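Exopolysaccharide biosynthesis protein (Pantoea stewartii subsp. stewartii DC283, PDB 6TGF) probably modifies or hydrolyses the exopolysaccharide of the bacterial biofilm, and assembles as a trimer with a parallel beta-helix fold like that of phage tailspikes. Local coordinates at residues P577-I582 and G724-L729; R434-L439 and D500-A505. All coordinates share one frame; numbering follows the deposited sequence.

Contact 1: P577-I582 and G724-L729; sequences PLMNLI and GKTVAL
The backbones of Asn580 and Gly724 come closest here, with the CA of Asn580 4.8 Å from the CA of Gly724, where a loop meets the turn of a beta-hairpin. That hairpin pairs strands 716-722 and 725-731 near the C-terminal end of the chain. The facing segment, 577-582, belongs to the loop that links strands 558-564 and 589-597 of an antiparallel sheet. Gly724 is in the turn, with a positive phi of 95°, and it offers the loop its CA and its carbonyl oxygen rather than a side chain.

Met579 carries most of the loop's side of the contact. Its CB points at the hairpin and lies 3.5 Å from the carbonyl O of Gly724. From there the chain curls: CG stands beside the backbone N (chi1 -51°), and two further bends, at chi2 and chi3, bring the end of the side chain back to the same oxygen, leaving Met579 CE 3.6 Å from Gly724 O. The side chain thus arches over that oxygen, touching it with its two ends, CB and CE. The same methionine also touches Val721 on the first hairpin strand, so it bears on both strands around the turn.

Thr726 meets Met579 at an oblique crossing of the two side chains. Other subunits close in on both segments: Leu581 O is hydrogen-bonded to Ser681 OG of the second subunit, while Ala728 makes backbone hydrogen bonds to the third. At its tip, Met579 CE lies 3.2 Å from Thr726 OG1, with the hydroxyl placed beside its own backbone N.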
loop_
_atom_site.group_PDB
_atom_site.type_symbol
_atom_site.label_atom_id
_atom_site.label_comp_id
_atom_site.label_asym_id
_atom_site.label_seq_id
_atom_site.Cartn_x
_atom_site.Cartn_y
_atom_site.Cartn_z
ATOM N N PRO B 577 -38.673 20.280 -47.424
ATOM C CA PRO B 577 -38.755 18.822 -47.362
ATOM C C PRO B 577 -37.596 18.221 -48.171
ATOM O O PRO B 577 -37.322 18.733 -49.241
ATOM C CB PRO B 577 -40.113 18.466 -47.990
ATOM C CG PRO B 577 -40.861 19.786 -48.103
ATOM C CD PRO B 577 -39.804 20.871 -48.152
ATOM N N LEU B 578 -36.941 17.181 -47.644
ATOM C CA LEU B 578 -35.829 16.477 -48.340
ATOM C C LEU B 578 -36.383 15.835 -49.616
ATOM O O LEU B 578 -37.350 15.058 -49.512
ATOM C CB LEU B 578 -35.213 15.422 -47.414
ATOM C CG LEU B 578 -34.002 14.683 -47.984
ATOM C CD1 LEU B 578 -32.767 15.569 -47.968
ATOM C CD2 LEU B 578 -33.741 13.391 -47.224
ATOM N N MET B 579 -35.798 16.174 -50.770
ATOM C CA MET B 579 -36.184 15.642 -52.105
ATOM C C MET B 579 -35.001 14.867 -52.698
ATOM O O MET B 579 -35.214 13.724 -53.156
ATOM C CB MET B 579 -36.586 16.777 -53.054
ATOM C CG MET B 579 -37.616 17.733 -52.470
ATOM S SD MET B 579 -39.180 16.933 -52.027
ATOM C CE MET B 579 -39.905 16.703 -53.650
ATOM N N ASN B 580 -33.808 15.474 -52.691
ATOM C CA ASN B 580 -32.526 14.842 -53.099
ATOM C C ASN B 580 -31.902 14.177 -51.864
ATOM O O ASN B 580 -31.371 14.907 -51.007
ATOM C CB ASN B 580 -31.587 15.867 -53.746
ATOM C CG ASN B 580 -30.440 15.242 -54.514
ATOM O OD1 ASN B 580 -30.339 14.022 -54.621
ATOM N ND2 ASN B 580 -29.572 16.075 -55.064
ATOM N N LEU B 581 -31.972 12.843 -51.774
ATOM C CA LEU B 581 -31.558 12.064 -50.572
ATOM C C LEU B 581 -30.038 12.156 -50.370
ATOM O O LEU B 581 -29.601 12.045 -49.207
ATOM C CB LEU B 581 -32.032 10.611 -50.710
ATOM C CG LEU B 581 -31.362 9.769 -51.798
ATOM C CD1 LEU B 581 -30.198 8.966 -51.235
ATOM C CD2 LEU B 581 -32.366 8.832 -52.451
ATOM N N ILE B 582 -29.265 12.363 -51.443
ATOM C CA ILE B 582 -27.772 12.412 -51.408
ATOM C C ILE B 582 -27.313 13.837 -51.067
ATOM O O ILE B 582 -26.682 14.009 -50.006
ATOM C CB ILE B 582 -27.171 11.899 -52.735
ATOM C CG1 ILE B 582 -27.470 10.411 -52.936
ATOM C CG2 ILE B 582 -25.677 12.187 -52.805
ATOM C CD1 ILE B 582 -27.008 9.843 -54.258
ATOM N N GLY B 724 -35.070 13.786 -57.243
ATOM C CA GLY B 724 -35.512 15.119 -56.783
ATOM C C GLY B 724 -36.960 15.424 -57.134
ATOM O O GLY B 724 -37.606 16.148 -56.351
ATOM N N LYS B 725 -37.458 14.910 -58.265
ATOM C CA LYS B 725 -38.803 15.233 -58.816
ATOM C C LYS B 725 -39.832 14.223 -58.294
ATOM O O LYS B 725 -39.572 13.008 -58.401
ATOM C CB LYS B 725 -38.751 15.231 -60.348
ATOM C CG LYS B 725 -39.833 16.053 -61.034
ATOM C CD LYS B 725 -39.469 16.469 -62.443
ATOM C CE LYS B 725 -40.524 17.336 -63.099
ATOM N NZ LYS B 725 -39.930 18.268 -64.087
ATOM N N THR B 726 -40.955 14.713 -57.754
ATOM C CA THR B 726 -42.091 13.890 -57.255
ATOM C C THR B 726 -42.860 13.334 -58.459
ATOM O O THR B 726 -43.411 14.148 -59.228
ATOM C CB THR B 726 -43.016 14.696 -56.332
ATOM O OG1 THR B 726 -42.210 15.511 -55.481
ATOM C CG2 THR B 726 -43.916 13.817 -55.491
ATOM N N VAL B 727 -42.884 12.007 -58.614
ATOM C CA VAL B 727 -43.532 11.295 -59.758
ATOM C C VAL B 727 -44.383 10.142 -59.212
ATOM O O VAL B 727 -44.333 9.895 -57.990
ATOM C CB VAL B 727 -42.481 10.802 -60.774
ATOM C CG1 VAL B 727 -41.690 11.957 -61.369
ATOM C CG2 VAL B 727 -41.541 9.770 -60.171
ATOM N N ALA B 728 -45.133 9.474 -60.093
ATOM C CA ALA B 728 -46.018 8.327 -59.780
ATOM C C ALA B 728 -45.342 7.024 -60.223
ATOM O O ALA B 728 -45.186 6.828 -61.445
ATOM C CB ALA B 728 -47.352 8.510 -60.461
ATOM N N LEU B 729 -44.953 6.173 -59.266
ATOM C CA LEU B 729 -44.399 4.819 -59.537
ATOM C C LEU B 729 -45.560 3.865 -59.802
ATOM O O LEU B 729 -46.361 3.602 -58.908
ATOM C CB LEU B 729 -43.555 4.347 -58.349
ATOM C CG LEU B 729 -42.598 3.195 -58.652
ATOM C CD1 LEU B 729 -41.366 3.693 -59.392
ATOM C CD2 LEU B 729 -42.193 2.466 -57.380
#

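Contact 2: R434-L439 and D500-A505; sequences RCSQSL and DRWLSA. With EDO (1,2-ethanediol), chain Z.
Arg434 lays its side chain along one face of the Trp502 indole, on the outside of the parallel beta-helix. Segment 434-439 carries short strands of one coil, with 435-436 running parallel to 411-412 of the coil before, and 500-505 is part of the long loop between strands 493-494 and 511-514.

The CB of Arg434 heads toward the loop. Arg434 CG is already above the ring, 4.1 Å from Trp502 CD2. The chain then runs extended to NE, and Arg434 CD sits squarely over the five-membered ring of Trp502, 3.7 Å from its centroid and 7° off the ring normal, a CH-pi contact. Arg434 NE lies above the rim of the ring near CG and CD1, 3.5 Å from Trp502 CD1. Arg434 CZ comes down on Trp502 CD1 at 3.3 Å, so the guanidinium stacks nearly flat on the ring, its plane tilted by only 13°. At the tip, Arg434 NH1 lies 3.6 Å from Trp502 NE1 but spends its hydrogen bond on the carbonyl O of Asp409; NH2 stays within van der Waals range of CD1.

Other groups hold the indole. Leu503 CD2 packs over its opposite face, and Ser436 OG meets its edge near the ring plane, 3.7 Å from Trp502 CZ3. Ser436 OG also makes a weak hydrogen bond of 3.3 Å to O1 of an ethanediol molecule, probably from the crystallisation liquor. The backbone of Trp502 is fixed by its N bonding to Asn456 OD1.

Asp409 serves both partners, since its OD2 takes a weak hydrogen bond from Trp502 NE1. The guanidinium overlaps the CD1 edge of the pyrrole ring, where a cation-pi attraction probably contributes, while NH1 reaches the carbonyl O of Asp409.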
loop_
_atom_site.group_PDB
_atom_site.type_symbol
_atom_site.label_atom_id
_atom_site.label_comp_id
_atom_site.label_asym_id
_atom_site.label_seq_id
_atom_site.Cartn_x
_atom_site.Cartn_y
_atom_site.Cartn_z
ATOM N N ARG B 434 -12.666 -19.910 -3.239
ATOM C CA ARG B 434 -13.805 -19.172 -2.628
ATOM C C ARG B 434 -13.286 -18.037 -1.736
ATOM O O ARG B 434 -13.733 -17.944 -0.576
ATOM C CB ARG B 434 -14.682 -20.127 -1.812
ATOM C CG ARG B 434 -15.311 -21.253 -2.617
ATOM C CD ARG B 434 -16.327 -21.987 -1.766
ATOM N NE ARG B 434 -16.933 -23.124 -2.443
ATOM C CZ ARG B 434 -17.832 -23.938 -1.898
ATOM N NH1 ARG B 434 -18.240 -23.750 -0.652
ATOM N NH2 ARG B 434 -18.325 -24.941 -2.603
ATOM N N CYS B 435 -12.376 -17.210 -2.256
ATOM C CA CYS B 435 -11.876 -15.978 -1.591
ATOM C C CYS B 435 -12.641 -14.769 -2.141
ATOM O O CYS B 435 -12.459 -14.448 -3.333
ATOM C CB CYS B 435 -10.377 -15.806 -1.798
ATOM S SG CYS B 435 -9.381 -16.929 -0.785
ATOM N N SER B 436 -13.475 -14.144 -1.304
ATOM C CA SER B 436 -14.340 -12.987 -1.658
ATOM C C SER B 436 -13.698 -11.688 -1.154
ATOM O O SER B 436 -12.958 -11.748 -0.154
ATOM C CB SER B 436 -15.730 -13.172 -1.106
ATOM O OG SER B 436 -16.215 -14.480 -1.380
ATOM N N GLN B 437 -13.970 -10.568 -1.837
ATOM C CA GLN B 437 -13.469 -9.204 -1.502
ATOM C C GLN B 437 -11.945 -9.235 -1.304
ATOM O O GLN B 437 -11.459 -8.584 -0.357
ATOM C CB GLN B 437 -14.173 -8.676 -0.248
ATOM C CG GLN B 437 -15.675 -8.483 -0.411
ATOM C CD GLN B 437 -16.470 -9.754 -0.226
ATOM O OE1 GLN B 437 -17.262 -10.142 -1.082
ATOM N NE2 GLN B 437 -16.267 -10.415 0.901
ATOM N N SER B 438 -11.216 -9.941 -2.177
ATOM C CA SER B 438 -9.765 -10.238 -2.033
ATOM C C SER B 438 -8.940 -9.471 -3.076
ATOM O O SER B 438 -9.520 -9.056 -4.099
ATOM C CB SER B 438 -9.533 -11.720 -2.110
ATOM O OG SER B 438 -10.124 -12.372 -0.996
ATOM N N LEU B 439 -7.638 -9.288 -2.813
ATOM C CA LEU B 439 -6.712 -8.470 -3.647
ATOM C C LEU B 439 -5.342 -9.152 -3.780
ATOM O O LEU B 439 -4.861 -9.736 -2.787
ATOM C CB LEU B 439 -6.545 -7.083 -3.015
ATOM C CG LEU B 439 -7.810 -6.228 -2.934
ATOM C CD1 LEU B 439 -8.495 -6.395 -1.586
ATOM C CD2 LEU B 439 -7.488 -4.761 -3.178
ATOM N N ASP B 500 -17.275 -27.097 -10.260
ATOM C CA ASP B 500 -18.493 -26.614 -9.555
ATOM C C ASP B 500 -18.442 -25.090 -9.414
ATOM O O ASP B 500 -17.433 -24.578 -8.886
ATOM C CB ASP B 500 -18.636 -27.260 -8.174
ATOM C CG ASP B 500 -18.895 -28.756 -8.209
ATOM O OD1 ASP B 500 -19.059 -29.304 -9.320
ATOM O OD2 ASP B 500 -18.932 -29.362 -7.120
ATOM N N ARG B 501 -19.496 -24.404 -9.866
ATOM C CA ARG B 501 -19.710 -22.948 -9.657
ATOM C C ARG B 501 -20.322 -22.750 -8.266
ATOM O O ARG B 501 -21.419 -23.288 -8.025
ATOM C CB ARG B 501 -20.625 -22.378 -10.744
ATOM C CG ARG B 501 -20.693 -20.857 -10.772
ATOM C CD ARG B 501 -21.743 -20.362 -11.747
ATOM N NE ARG B 501 -23.072 -20.837 -11.378
ATOM C CZ ARG B 501 -23.981 -21.334 -12.215
ATOM N NH1 ARG B 501 -23.725 -21.451 -13.508
ATOM N NH2 ARG B 501 -25.152 -21.727 -11.747
ATOM N N TRP B 502 -19.637 -22.008 -7.391
ATOM C CA TRP B 502 -20.052 -21.777 -5.983
ATOM C C TRP B 502 -21.263 -20.837 -5.945
ATOM O O TRP B 502 -22.289 -21.228 -5.355
ATOM C CB TRP B 502 -18.885 -21.233 -5.149
ATOM C CG TRP B 502 -19.287 -20.848 -3.759
ATOM C CD1 TRP B 502 -20.015 -21.597 -2.884
ATOM C CD2 TRP B 502 -18.993 -19.614 -3.083
ATOM N NE1 TRP B 502 -20.196 -20.918 -1.710
ATOM C CE2 TRP B 502 -19.579 -19.699 -1.801
ATOM C CE3 TRP B 502 -18.292 -18.451 -3.428
ATOM C CZ2 TRP B 502 -19.485 -18.664 -0.871
ATOM C CZ3 TRP B 502 -18.198 -17.431 -2.507
ATOM C CH2 TRP B 502 -18.790 -17.537 -1.248
ATOM N N LEU B 503 -21.140 -19.652 -6.553
ATOM C CA LEU B 503 -22.192 -18.598 -6.584
ATOM C C LEU B 503 -23.089 -18.796 -7.813
ATOM O O LEU B 503 -22.809 -19.713 -8.611
ATOM C CB LEU B 503 -21.522 -17.221 -6.601
ATOM C CG LEU B 503 -20.595 -16.923 -5.422
ATOM C CD1 LEU B 503 -19.948 -15.556 -5.575
ATOM C CD2 LEU B 503 -21.340 -17.012 -4.097
ATOM N N SER B 504 -24.129 -17.966 -7.948
ATOM C CA SER B 504 -25.131 -18.025 -9.047
ATOM C C SER B 504 -24.485 -17.580 -10.364
ATOM O O SER B 504 -23.460 -16.868 -10.316
ATOM C CB SER B 504 -26.351 -17.196 -8.731
ATOM O OG SER B 504 -26.112 -15.818 -8.976
ATOM N N ALA B 505 -25.077 -17.985 -11.491
ATOM C CA ALA B 505 -24.646 -17.631 -12.864
ATOM C C ALA B 505 -24.612 -16.106 -13.030
ATOM O O ALA B 505 -23.771 -15.615 -13.806
ATOM C CB ALA B 505 -25.573 -18.271 -13.870
HETATM C C1 EDO Z . -19.937 -12.369 -1.284
HETATM O O1 EDO Z . -19.389 -13.673 -1.282
HETATM C C2 EDO Z . -20.285 -11.884 -2.647
HETATM O O2 EDO Z . -21.542 -11.234 -2.744
#

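How the contacts relate
The two contacts come in series along the chain: contact 2 closes before contact 1 opens. Their centres lie 61 Å apart, with about 45 Å between nearest atoms, and they share no strand or sheet. Contact 2 belongs to the parallel beta-helix, 18 Å from the centre of the chain, and ties a long loop to the coil surface. Contact 1 lies 71 Å from that centre, beyond the helix, where antiparallel sheets and a late hairpin make up the C-terminal end. Both touch the third subunit, and contact 1 the second as well, so the trimer is joined both along its shaft and toward its C-terminal tip, as in tailspikes.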